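Local coordinates for putative iron-regulated protein A (Parabacteroides distasonis ATCC 8503, PDB 4ECG), which is of unknown function but belongs to the imelysin-like IrpA family, binds calcium ions, and may be a metalloendopeptidase, at residues Ala34-Phe39 / Glu210-His215; Asn290-Ile295 / Asp335-Ala340. All coordinates share one frame; numbering follows the deposited sequence.

Contact 1: residues Ala34-Phe39 / Glu210-His215; sequences AVVATF and EAMKKH
Near the start of the long helix 29-68 in this mostly helical imelysin-like protein, Val36, Ala37 and Phe39 pack against Met212 and Lys213 on the last turn of the short helix 208-214. The local axes run almost antiparallel, at 162°, and approach to 9.1 Å; the CA atoms of Ala37 and Lys213, 5.5 Å apart, set the register. Val36 points toward the partner helix and is buried. Its CG1 lies anti to the backbone N (chi1 174°), which carries this methyl across to the backbone of Met212, where it stops 3.5 Å from the carbonyl O, a van der Waals contact. The same methyl meets the far end of the selenomethionine at residue 212, with 4.2 Å between Val36 CG1 and Met212 CE. One turn along helix 29-68, Phe39 comes to the same residue from another quarter: its CE2 is 4.3 Å from Met212 SE, and the selenium lies obliquely to the ring, 5.4 Å from the centroid, in a Met-aromatic contact. In this near-antiparallel helix pair the backbones come closest at Ala37, whose side chain is a single methyl. The aliphatic part of Lys213 lies alongside it, with CG 4.1 Å from Ala37 CA. Bends at chi3 and chi4 then turn the amino group to Asp41, its salt-bridge partner one turn beyond Ala37; Glu210 OE2 is a second, long partner. No hydrogen bond joins the two segments directly. After Lys214 the helix ends, and His215, with positive phi, sends NE2 back to Ser33 OG on helix 29-68. Ile222 and Phe96 also touch Met212, whose side chain is about 10 Å from a bound calcium ion.

Contact 2: residues Asn290-Ile295 / Asp335-Ala340; sequences NNIVSI and DKTIDA
Ile292 and Ile338 lie side by side, their side chains running opposite ways, and this pair makes the closest approach between the two segments: Ile292 CG2 lies 3.6 Å from Ile338 CG1. Ile292 points toward the opposing helix, with CG2 anti to its backbone N and CG1 beside that N (chi1 -55°), and the fork thereby presents its two branches to different partners. The CG2 branch goes to Ile338, whose CG1 is also 4.0 Å from Ile292 CB. The CG1 branch goes to Thr337 instead, meeting its CG2 methyl at 4.1 Å; those two side chains stand roughly perpendicular. Thr337 thus gives its methyl to the interface, while its hydroxyl bonds within its own helix to the carbonyl O of Gln333. Ile338 starts out across the line between the helices; its CG1 makes the close contact with Ile292, and the extended chi2 (161°) runs the chain on, so that CD1 reaches Val293 CG2 more loosely, at 4.4 Å, at the partly exposed margin. The interface itself is apolar, without a hydrogen bond between the segments. Polar groups of residues 290-295 look elsewhere: Ser294 OG bonds to the backbone of Gln90 and Ala93, and Asn291 ND2 to Glu89 O. A salt bridge from Asp335 to Lys296 links the same two helices just beyond the aliphatic patch. With axes 9.6 Å apart and an angle of 168°, this is near-antiparallel, side-by-side helix packing, as in the helical bundles of imelysin-like proteins, here joining helix 284-300 to helix 324-343.

How the contacts relate
Both contacts pair nearly antiparallel helices without a direct hydrogen bond, but they share no helix: contact 1 joins 29-68 to 208-214, contact 2 joins 284-300 to 324-343. Their centres are 24 Å apart and their nearest atoms about 6 Å, so they do not touch. Contact 1 lies farther from the chain centre, 21 Å against 12 Å, yet three of its five touching residues are buried, compared with two of four in contact 2. It also buries more area, 237 Å² against 171 Å². Selenium, an aromatic ring and a lysine chain mix at contact 1, whereas branched aliphatic side chains and a threonine methyl make contact 2.

Contact 1: residues Ala34-Phe39 / Glu210-His215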
ATOM      1  N   ALA A  34     -19.754  12.411  -9.704  1.00 59.16           N
ATOM      2  CA  ALA A  34     -18.592  13.325  -9.903  1.00 61.78           C
ATOM      3  C   ALA A  34     -17.469  13.036  -8.882  1.00 58.06           C
ATOM      4  O   ALA A  34     -16.293  13.177  -9.190  1.00 62.17           O
ATOM      5  CB  ALA A  34     -19.020  14.803  -9.857  1.00 54.34           C
ATOM      6  N   VAL A  35     -17.830  12.636  -7.671  1.00 57.40           N
ATOM      7  CA  VAL A  35     -16.832  12.233  -6.685  1.00 56.14           C
ATOM      8  C   VAL A  35     -16.070  10.983  -7.176  1.00 57.76           C
ATOM      9  O   VAL A  35     -14.832  10.937  -7.144  1.00 57.00           O
ATOM     10  CB  VAL A  35     -17.483  11.984  -5.303  1.00 55.17           C
ATOM     11  CG1 VAL A  35     -16.543  11.205  -4.388  1.00 52.36           C
ATOM     12  CG2 VAL A  35     -17.964  13.309  -4.694  1.00 54.86           C
ATOM     13  N   VAL A  36     -16.817  10.003  -7.674  1.00 56.85           N
ATOM     14  CA  VAL A  36     -16.231   8.770  -8.234  1.00 53.49           C
ATOM     15  C   VAL A  36     -15.372   9.092  -9.457  1.00 53.40           C
ATOM     16  O   VAL A  36     -14.262   8.602  -9.576  1.00 56.81           O
ATOM     17  CB  VAL A  36     -17.354   7.761  -8.617  1.00 52.83           C
ATOM     18  CG1 VAL A  36     -16.776   6.549  -9.320  1.00 47.18           C
ATOM     19  CG2 VAL A  36     -18.190   7.388  -7.394  1.00 47.90           C
ATOM     20  N   ALA A  37     -15.874   9.926 -10.358  1.00 52.78           N
ATOM     21  CA  ALA A  37     -15.075  10.378 -11.511  1.00 54.28           C
ATOM     22  C   ALA A  37     -13.775  11.027 -11.051  1.00 52.34           C
ATOM     23  O   ALA A  37     -12.706  10.647 -11.487  1.00 53.92           O
ATOM     24  CB  ALA A  37     -15.885  11.311 -12.454  1.00 52.43           C
ATOM     25  N   THR A  38     -13.850  11.969 -10.126  1.00 53.20           N
ATOM     26  CA  THR A  38     -12.643  12.667  -9.670  1.00 52.03           C
ATOM     27  C   THR A  38     -11.691  11.704  -8.939  1.00 54.74           C
ATOM     28  O   THR A  38     -10.465  11.812  -9.035  1.00 54.94           O
ATOM     29  CB  THR A  38     -13.020  13.746  -8.661  1.00 53.46           C
ATOM     30  OG1 THR A  38     -13.940  14.697  -9.256  1.00 53.99           O
ATOM     31  CG2 THR A  38     -11.777  14.409  -8.101  1.00 49.22           C
ATOM     32  N   PHE A  39     -12.253  10.754  -8.190  1.00 54.97           N
ATOM     33  CA  PHE A  39     -11.418   9.732  -7.571  1.00 52.31           C
ATOM     34  C   PHE A  39     -10.611   8.969  -8.645  1.00 54.71           C
ATOM     35  O   PHE A  39      -9.397   8.860  -8.532  1.00 51.65           O
ATOM     36  CB  PHE A  39     -12.233   8.737  -6.707  1.00 52.67           C
ATOM     37  CG  PHE A  39     -11.449   7.508  -6.368  1.00 50.04           C
ATOM     38  CD1 PHE A  39     -10.462   7.555  -5.401  1.00 46.77           C
ATOM     39  CD2 PHE A  39     -11.626   6.349  -7.084  1.00 49.51           C
ATOM     40  CE1 PHE A  39      -9.686   6.446  -5.122  1.00 49.17           C
ATOM     41  CE2 PHE A  39     -10.861   5.233  -6.818  1.00 48.51           C
ATOM     42  CZ  PHE A  39      -9.880   5.293  -5.840  1.00 49.57           C
ATOM     43  N   GLU A 210     -13.312   2.792 -16.316  1.00 58.88           N
ATOM     44  CA  GLU A 210     -14.551   3.065 -17.009  1.00 60.76           C
ATOM     45  C   GLU A 210     -15.720   2.393 -16.296  1.00 60.99           C
ATOM     46  O   GLU A 210     -16.765   3.016 -16.090  1.00 64.26           O
ATOM     47  CB  GLU A 210     -14.468   2.635 -18.477  1.00 70.85           C
ATOM     48  CG  GLU A 210     -13.583   3.533 -19.359  1.00 80.47           C
ATOM     49  CD  GLU A 210     -13.991   5.030 -19.372  1.00 97.15           C
ATOM     50  OE1 GLU A 210     -15.226   5.357 -19.484  1.00100.74           O
ATOM     51  OE2 GLU A 210     -13.055   5.882 -19.279  1.00 97.03           O
ATOM     52  N   ALA A 211     -15.558   1.136 -15.889  1.00 59.24           N
ATOM     53  CA  ALA A 211     -16.629   0.455 -15.165  1.00 57.61           C
ATOM     54  C   ALA A 211     -16.934   1.227 -13.895  1.00 58.84           C
ATOM     55  O   ALA A 211     -18.120   1.412 -13.544  1.00 55.03           O
ATOM     56  CB  ALA A 211     -16.244  -0.958 -14.832  1.00 54.53           C
HETATM   57  N   MSE A 212     -15.895   1.725 -13.204  1.00 55.42           N
HETATM   58  CA  MSE A 212     -16.191   2.571 -12.036  1.00 55.61           C
HETATM   59  C   MSE A 212     -16.890   3.892 -12.404  1.00 61.47           C
HETATM   60  O   MSE A 212     -17.850   4.280 -11.708  1.00 59.64           O
HETATM   61  CB  MSE A 212     -14.996   2.802 -11.118  1.00 54.54           C
HETATM   62  CG  MSE A 212     -15.143   2.101  -9.739  1.00 54.48           C
HETATM   63 SE   MSE A 212     -13.851   2.801  -8.613  0.75 61.25          SE
HETATM   64  CE  MSE A 212     -15.029   3.316  -7.221  1.00 62.98           C
ATOM     65  N   LYS A 213     -16.455   4.585 -13.467  1.00 61.63           N
ATOM     66  CA  LYS A 213     -17.113   5.852 -13.828  1.00 63.56           C
ATOM     67  C   LYS A 213     -18.569   5.614 -14.268  1.00 65.28           C
ATOM     68  O   LYS A 213     -19.441   6.356 -13.869  1.00 62.64           O
ATOM     69  CB  LYS A 213     -16.281   6.683 -14.827  1.00 64.73           C
ATOM     70  CG  LYS A 213     -15.027   7.295 -14.149  1.00 64.86           C
ATOM     71  CD  LYS A 213     -14.246   8.337 -14.950  1.00 68.31           C
ATOM     72  CE  LYS A 213     -13.524   7.731 -16.135  1.00 69.74           C
ATOM     73  NZ  LYS A 213     -12.206   8.357 -16.336  1.00 72.41           N
ATOM     74  N   LYS A 214     -18.841   4.543 -15.015  1.00 65.72           N
ATOM     75  CA  LYS A 214     -20.205   4.270 -15.486  1.00 69.06           C
ATOM     76  C   LYS A 214     -21.152   3.738 -14.388  1.00 64.50           C
ATOM     77  O   LYS A 214     -22.337   4.002 -14.416  1.00 60.24           O
ATOM     78  CB  LYS A 214     -20.174   3.290 -16.678  1.00 77.93           C
ATOM     79  CG  LYS A 214     -19.831   3.962 -18.013  1.00 87.79           C
ATOM     80  CD  LYS A 214     -19.071   3.044 -18.969  1.00 95.88           C
ATOM     81  CE  LYS A 214     -19.886   1.821 -19.357  1.00100.85           C
ATOM     82  NZ  LYS A 214     -19.315   1.194 -20.583  1.00103.99           N
ATOM     83  N   HIS A 215     -20.601   2.967 -13.452  1.00 64.34           N
ATOM     84  CA  HIS A 215     -21.329   2.318 -12.345  1.00 60.92           C
ATOM     85  C   HIS A 215     -22.732   1.883 -12.694  1.00 61.64           C
ATOM     86  O   HIS A 215     -23.700   2.203 -12.006  1.00 57.76           O
ATOM     87  CB  HIS A 215     -21.302   3.207 -11.100  1.00 61.10           C
ATOM     88  CG  HIS A 215     -21.757   4.628 -11.340  1.00 63.91           C
ATOM     89  ND1 HIS A 215     -23.028   4.937 -11.665  1.00 64.28           N
ATOM     90  CD2 HIS A 215     -21.051   5.844 -11.270  1.00 61.90           C
ATOM     91  CE1 HIS A 215     -23.136   6.277 -11.802  1.00 67.26           C
ATOM     92  NE2 HIS A 215     -21.918   6.827 -11.563  1.00 64.87           N
TER

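Contact 2: residues Asn290-Ile295 / Asp335-Ala340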
ATOM      1  N   ASN A 290       2.548   6.407   4.292  1.00 44.44           N
ATOM      2  CA  ASN A 290       2.041   6.523   2.912  1.00 43.43           C
ATOM      3  C   ASN A 290       0.677   5.823   2.753  1.00 43.55           C
ATOM      4  O   ASN A 290      -0.190   6.334   2.043  1.00 43.47           O
ATOM      5  CB  ASN A 290       3.065   6.063   1.885  1.00 39.96           C
ATOM      6  CG  ASN A 290       4.133   7.121   1.620  1.00 43.66           C
ATOM      7  OD1 ASN A 290       3.816   8.320   1.457  1.00 42.73           O
ATOM      8  ND2 ASN A 290       5.398   6.672   1.486  1.00 41.16           N
ATOM      9  N   ASN A 291       0.490   4.691   3.427  1.00 38.59           N
ATOM     10  CA  ASN A 291      -0.815   4.073   3.483  1.00 40.84           C
ATOM     11  C   ASN A 291      -1.944   4.999   4.006  1.00 44.62           C
ATOM     12  O   ASN A 291      -3.098   4.922   3.560  1.00 44.18           O
ATOM     13  CB  ASN A 291      -0.792   2.881   4.409  1.00 40.25           C
ATOM     14  CG  ASN A 291       0.091   1.744   3.940  1.00 42.44           C
ATOM     15  OD1 ASN A 291       0.576   0.970   4.777  1.00 40.71           O
ATOM     16  ND2 ASN A 291       0.294   1.616   2.621  1.00 42.61           N
ATOM     17  N   ILE A 292      -1.636   5.873   4.953  1.00 45.32           N
ATOM     18  CA  ILE A 292      -2.671   6.786   5.434  1.00 44.40           C
ATOM     19  C   ILE A 292      -2.764   7.967   4.469  1.00 43.53           C
ATOM     20  O   ILE A 292      -3.829   8.468   4.253  1.00 46.61           O
ATOM     21  CB  ILE A 292      -2.405   7.213   6.871  1.00 42.84           C
ATOM     22  CG1 ILE A 292      -2.262   5.972   7.758  1.00 43.79           C
ATOM     23  CG2 ILE A 292      -3.497   8.149   7.352  1.00 45.01           C
ATOM     24  CD1 ILE A 292      -3.445   4.984   7.764  1.00 39.17           C
ATOM     25  N   VAL A 293      -1.677   8.351   3.805  1.00 46.25           N
ATOM     26  CA  VAL A 293      -1.751   9.399   2.753  1.00 44.67           C
ATOM     27  C   VAL A 293      -2.712   8.909   1.656  1.00 44.83           C
ATOM     28  O   VAL A 293      -3.471   9.668   1.116  1.00 47.84           O
ATOM     29  CB  VAL A 293      -0.354   9.883   2.220  1.00 44.00           C
ATOM     30  CG1 VAL A 293      -0.475  10.880   1.075  1.00 44.81           C
ATOM     31  CG2 VAL A 293       0.399  10.614   3.286  1.00 42.69           C
ATOM     32  N   SER A 294      -2.715   7.630   1.361  1.00 42.06           N
ATOM     33  CA  SER A 294      -3.665   7.076   0.413  1.00 44.39           C
ATOM     34  C   SER A 294      -5.108   7.393   0.801  1.00 49.04           C
ATOM     35  O   SER A 294      -5.907   7.755  -0.075  1.00 50.26           O
ATOM     36  CB  SER A 294      -3.492   5.549   0.308  1.00 43.13           C
ATOM     37  OG  SER A 294      -4.217   5.029  -0.772  1.00 43.89           O
ATOM     38  N   ILE A 295      -5.435   7.282   2.096  1.00 47.82           N
ATOM     39  CA  ILE A 295      -6.799   7.624   2.560  1.00 50.57           C
ATOM     40  C   ILE A 295      -7.107   9.119   2.334  1.00 49.41           C
ATOM     41  O   ILE A 295      -8.196   9.514   1.905  1.00 54.40           O
ATOM     42  CB  ILE A 295      -6.994   7.303   4.067  1.00 48.95           C
ATOM     43  CG1 ILE A 295      -6.843   5.806   4.352  1.00 48.33           C
ATOM     44  CG2 ILE A 295      -8.336   7.793   4.534  1.00 48.05           C
ATOM     45  CD1 ILE A 295      -6.880   5.445   5.822  1.00 47.58           C
ATOM     46  N   ASP A 335      -5.078  13.622   9.847  1.00 51.01           N
ATOM     47  CA  ASP A 335      -3.850  14.292  10.294  1.00 53.33           C
ATOM     48  C   ASP A 335      -3.307  13.777  11.645  1.00 52.25           C
ATOM     49  O   ASP A 335      -2.114  13.655  11.807  1.00 51.93           O
ATOM     50  CB  ASP A 335      -4.067  15.804  10.310  1.00 54.83           C
ATOM     51  CG  ASP A 335      -3.937  16.448   8.894  1.00 60.39           C
ATOM     52  OD1 ASP A 335      -3.660  15.757   7.884  1.00 59.94           O
ATOM     53  OD2 ASP A 335      -4.116  17.678   8.793  1.00 76.38           O
ATOM     54  N   LYS A 336      -4.174  13.427  12.592  1.00 52.74           N
ATOM     55  CA  LYS A 336      -3.729  12.860  13.883  1.00 55.21           C
ATOM     56  C   LYS A 336      -3.054  11.481  13.677  1.00 54.00           C
ATOM     57  O   LYS A 336      -2.108  11.122  14.353  1.00 55.97           O
ATOM     58  CB  LYS A 336      -4.953  12.719  14.771  1.00 62.35           C
ATOM     59  CG  LYS A 336      -4.754  12.843  16.268  1.00 71.53           C
ATOM     60  CD  LYS A 336      -6.133  12.962  16.943  1.00 76.77           C
ATOM     61  CE  LYS A 336      -6.237  12.135  18.223  1.00 81.73           C
ATOM     62  NZ  LYS A 336      -7.611  12.116  18.802  1.00 75.34           N
ATOM     63  N   THR A 337      -3.517  10.736  12.688  1.00 49.41           N
ATOM     64  CA  THR A 337      -3.047   9.373  12.478  1.00 51.58           C
ATOM     65  C   THR A 337      -1.680   9.418  11.825  1.00 48.51           C
ATOM     66  O   THR A 337      -0.797   8.695  12.247  1.00 50.81           O
ATOM     67  CB  THR A 337      -4.061   8.534  11.649  1.00 50.00           C
ATOM     68  OG1 THR A 337      -5.358   8.623  12.276  1.00 48.69           O
ATOM     69  CG2 THR A 337      -3.602   7.059  11.507  1.00 41.00           C
ATOM     70  N   ILE A 338      -1.515  10.288  10.822  1.00 47.99           N
ATOM     71  CA  ILE A 338      -0.234  10.539  10.155  1.00 44.98           C
ATOM     72  C   ILE A 338       0.771  11.103  11.150  1.00 46.30           C
ATOM     73  O   ILE A 338       1.912  10.685  11.198  1.00 46.14           O
ATOM     74  CB  ILE A 338      -0.393  11.530   8.965  1.00 44.83           C
ATOM     75  CG1 ILE A 338      -1.212  10.911   7.846  1.00 43.74           C
ATOM     76  CG2 ILE A 338       0.946  11.977   8.379  1.00 44.33           C
ATOM     77  CD1 ILE A 338      -1.806  11.939   6.845  1.00 43.15           C
ATOM     78  N   ASP A 339       0.362  12.095  11.924  1.00 49.33           N
ATOM     79  CA  ASP A 339       1.285  12.677  12.899  1.00 51.93           C
ATOM     80  C   ASP A 339       1.753  11.606  13.922  1.00 52.87           C
ATOM     81  O   ASP A 339       2.924  11.608  14.312  1.00 54.06           O
ATOM     82  CB  ASP A 339       0.665  13.906  13.621  1.00 52.76           C
ATOM     83  CG  ASP A 339       0.474  15.150  12.680  1.00 58.38           C
ATOM     84  OD1 ASP A 339       0.847  15.198  11.479  1.00 64.94           O
ATOM     85  OD2 ASP A 339      -0.084  16.113  13.171  1.00 58.21           O
ATOM     86  N   ALA A 340       0.841  10.711  14.355  1.00 50.86           N
ATOM     87  CA  ALA A 340       1.149   9.663  15.343  1.00 49.87           C
ATOM     88  C   ALA A 340       2.115   8.638  14.723  1.00 49.50           C
ATOM     89  O   ALA A 340       3.061   8.242  15.340  1.00 49.90           O
ATOM     90  CB  ALA A 340      -0.120   8.980  15.824  1.00 48.86           C
TER